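Local coordinates for glycosyl hydrolases family 31 family protein (Aspergillus niger, PDB 6DRU), which releases alpha-xylose from the non-reducing terminal glucose of xyloglucan oligosaccharides, at residues Arg101-Asp104 with Glu108-Leu111. Residues are numbered along the deposited sequence; the frame is centred on the assembly and turned at random.
With MAN (alpha-D-mannopyranose), chain I; MAN (alpha-D-mannopyranose), chain B.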
ATOM      1  N   ARG A 101     -17.152 -14.140  35.375  1.00 66.37           N
ATOM      2  CA  ARG A 101     -17.293 -13.450  36.649  1.00 53.90           C
ATOM      3  C   ARG A 101     -17.797 -14.422  37.707  1.00 65.81           C
ATOM      4  O   ARG A 101     -18.720 -15.202  37.456  1.00 56.62           O
ATOM      5  CB  ARG A 101     -18.252 -12.260  36.548  1.00 59.72           C
ATOM      6  CG  ARG A 101     -18.828 -11.845  37.899  1.00 64.86           C
ATOM      7  CD  ARG A 101     -19.505 -10.489  37.859  1.00 62.62           C
ATOM      8  NE  ARG A 101     -20.473 -10.378  36.772  1.00 62.26           N
ATOM      9  CZ  ARG A 101     -21.638 -11.013  36.743  1.00 60.88           C
ATOM     10  NH1 ARG A 101     -21.981 -11.815  37.739  1.00 61.55           N
ATOM     11  NH2 ARG A 101     -22.459 -10.852  35.713  1.00 65.65           N
ATOM     12  N   VAL A 102     -17.192 -14.366  38.889  1.00 66.58           N
ATOM     13  CA  VAL A 102     -17.637 -15.160  40.027  1.00 61.70           C
ATOM     14  C   VAL A 102     -18.723 -14.365  40.741  1.00 65.85           C
ATOM     15  O   VAL A 102     -18.450 -13.317  41.333  1.00 63.28           O
ATOM     16  CB  VAL A 102     -16.477 -15.494  40.972  1.00 52.73           C
ATOM     17  CG1 VAL A 102     -17.004 -16.086  42.268  1.00 57.19           C
ATOM     18  CG2 VAL A 102     -15.511 -16.448  40.301  1.00 56.73           C
ATOM     19  N   ASN A 103     -19.957 -14.858  40.681  1.00 71.55           N
ATOM     20  CA  ASN A 103     -21.076 -14.165  41.294  1.00 71.75           C
ATOM     21  C   ASN A 103     -21.048 -14.341  42.812  1.00 79.40           C
ATOM     22  O   ASN A 103     -20.255 -15.107  43.367  1.00 83.67           O
ATOM     23  CB  ASN A 103     -22.400 -14.672  40.725  1.00 60.31           C
ATOM     24  CG  ASN A 103     -22.411 -14.695  39.210  1.00 66.54           C
ATOM     25  OD1 ASN A 103     -22.020 -13.726  38.559  1.00 77.99           O
ATOM     26  ND2 ASN A 103     -22.862 -15.807  38.638  1.00 65.04           N
ATOM     27  N   ASP A 104     -21.940 -13.615  43.489  1.00 73.15           N
ATOM     28  CA  ASP A 104     -22.006 -13.702  44.943  1.00 72.86           C
ATOM     29  C   ASP A 104     -22.490 -15.070  45.404  1.00 75.57           C
ATOM     30  O   ASP A 104     -22.069 -15.549  46.463  1.00 74.52           O
ATOM     31  CB  ASP A 104     -22.908 -12.600  45.497  1.00 73.15           C
ATOM     32  CG  ASP A 104     -22.370 -11.208  45.218  1.00 92.32           C
ATOM     33  OD1 ASP A 104     -21.131 -11.048  45.158  1.00 96.61           O
ATOM     34  OD2 ASP A 104     -23.185 -10.272  45.063  1.00 95.37           O
ATOM     35  N   GLU A 108     -20.739 -18.957  38.314  1.00 72.80           N
ATOM     36  CA  GLU A 108     -19.957 -18.149  37.391  1.00 71.73           C
ATOM     37  C   GLU A 108     -20.813 -17.762  36.194  1.00 64.55           C
ATOM     38  O   GLU A 108     -21.750 -18.475  35.824  1.00 70.26           O
ATOM     39  CB  GLU A 108     -18.704 -18.892  36.909  1.00 65.85           C
ATOM     40  CG  GLU A 108     -17.680 -19.181  37.993  1.00 73.34           C
ATOM     41  CD  GLU A 108     -16.526 -20.026  37.486  1.00 95.69           C
ATOM     42  OE1 GLU A 108     -16.539 -20.396  36.292  1.00 95.01           O
ATOM     43  OE2 GLU A 108     -15.603 -20.315  38.277  1.00 97.15           O
ATOM     44  N   THR A 109     -20.478 -16.624  35.594  1.00 56.73           N
ATOM     45  CA  THR A 109     -21.177 -16.114  34.422  1.00 60.00           C
ATOM     46  C   THR A 109     -20.156 -15.742  33.358  1.00 70.45           C
ATOM     47  O   THR A 109     -19.196 -15.020  33.643  1.00 69.26           O
ATOM     48  CB  THR A 109     -22.035 -14.893  34.781  1.00 63.14           C
ATOM     49  OG1 THR A 109     -23.177 -15.313  35.537  1.00 62.88           O
ATOM     50  CG2 THR A 109     -22.499 -14.164  33.527  1.00 68.29           C
ATOM     51  N   LEU A 110     -20.363 -16.232  32.138  1.00 56.84           N
ATOM     52  CA  LEU A 110     -19.464 -15.910  31.036  1.00 57.41           C
ATOM     53  C   LEU A 110     -19.694 -14.469  30.598  1.00 59.70           C
ATOM     54  O   LEU A 110     -20.764 -14.133  30.080  1.00 59.46           O
ATOM     55  CB  LEU A 110     -19.675 -16.868  29.870  1.00 58.96           C
ATOM     56  CG  LEU A 110     -18.906 -16.473  28.606  1.00 57.34           C
ATOM     57  CD1 LEU A 110     -17.411 -16.667  28.808  1.00 58.69           C
ATOM     58  CD2 LEU A 110     -19.386 -17.253  27.402  1.00 58.23           C
ATOM     59  N   LEU A 111     -18.691 -13.615  30.807  1.00 56.98           N
ATOM     60  CA  LEU A 111     -18.770 -12.240  30.326  1.00 52.90           C
ATOM     61  C   LEU A 111     -18.636 -12.186  28.808  1.00 63.10           C
ATOM     62  O   LEU A 111     -19.515 -11.667  28.110  1.00 59.21           O
ATOM     63  CB  LEU A 111     -17.692 -11.391  31.001  1.00 55.67           C
ATOM     64  CG  LEU A 111     -17.686 -11.441  32.528  1.00 49.83           C
ATOM     65  CD1 LEU A 111     -16.456 -10.748  33.064  1.00 51.21           C
ATOM     66  CD2 LEU A 111     -18.946 -10.809  33.095  1.00 53.42           C
TER
HETATM   67  C1  MAN I   8     -19.892 -22.265  30.402  1.00 71.04           C
HETATM   68  C2  MAN I   8     -20.578 -23.599  30.590  1.00 77.46           C
HETATM   69  C3  MAN I   8     -22.052 -23.373  30.844  1.00 77.56           C
HETATM   70  C4  MAN I   8     -22.243 -22.358  31.951  1.00 73.75           C
HETATM   71  C5  MAN I   8     -21.402 -21.132  31.672  1.00 74.64           C
HETATM   72  C6  MAN I   8     -21.572 -20.134  32.795  1.00 65.57           C
HETATM   73  O2  MAN I   8     -20.013 -24.272  31.689  1.00 71.32           O
HETATM   74  O3  MAN I   8     -22.649 -24.591  31.222  1.00 76.40           O
HETATM   75  O4  MAN I   8     -23.600 -21.989  32.014  1.00 65.53           O
HETATM   76  O5  MAN I   8     -20.047 -21.503  31.573  1.00 79.10           O
HETATM   77  O6  MAN I   8     -20.668 -20.441  33.834  1.00 69.95           O
HETATM   78  C1  MAN B   7     -21.545 -20.045  25.669  1.00 72.14           C
HETATM   79  C2  MAN B   7     -20.635 -19.774  24.488  1.00 70.26           C
HETATM   80  C3  MAN B   7     -19.508 -20.785  24.447  1.00 63.14           C
HETATM   81  C4  MAN B   7     -18.865 -20.910  25.808  1.00 66.44           C
HETATM   82  C5  MAN B   7     -19.944 -21.186  26.830  1.00 67.27           C
HETATM   83  C6  MAN B   7     -19.330 -21.397  28.198  1.00 73.10           C
HETATM   84  O2  MAN B   7     -20.099 -18.474  24.571  1.00 64.41           O
HETATM   85  O3  MAN B   7     -18.547 -20.363  23.509  1.00 63.49           O
HETATM   86  O4  MAN B   7     -17.940 -21.970  25.793  1.00 68.21           O
HETATM   87  O5  MAN B   7     -20.816 -20.084  26.873  1.00 68.05           O
HETATM   88  O6  MAN B   7     -20.303 -21.921  29.074  1.00 61.82           O
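R101 and T109 pair across a beta hairpin whose strands, 98-102 and 108-113, lie in a four-stranded antiparallel sheet with 108-113 at its edge. Two backbone bonds join them: R101 N to T109 O at 2.8 Å and T109 N to R101 O at 2.9 Å. The second carbonyl also receives a CA-H...O contact from E108.

The R101 side chain leaves on the same face as that of T109, and the end of L111 reaches in beside it. Its CB packs on CD2 of L111 at 3.8 Å, and the leucine crosses it at about a right angle. With CG anti to the backbone N (chi1 158°) and a bend at chi3, the guanidinium comes to lie alongside T109. NE still lies near CD2 of L111, at 4.0 Å. At the tip, CB of the threonine sits over one face of the guanidinium. NH2 is 4.0 Å from T109 CG2, a van der Waals contact. The hydrogen bond of NH2 goes elsewhere, to the carbonyl of K185.

N103, just past the strand end, reaches back to the same threonine. Its ND2 donates to T109 OG1 at 3.2 Å, with the hydroxyl close to the amide plane. ND2 also bonds S107 OG in the turn, so one amide nitrogen links the two ends of the loop.

V102 and E108 face the other side of the sheet, where V102 CG2 meets E108 CG at 4.2 Å. The E108 carboxylate extends beyond this contact to a salt bridge with R84. On the backbone, E108 O accepts a hydrogen bond from O6 of a mannose at 3.0 Å. This sugar belongs to a glycan attached to the protein, away from the xylose pocket. Across the hairpin the hydrogen bonds are all between neutral groups. The E108 charge is met by R84, and the buried R101 is probably steadied by the K185 carbonyl.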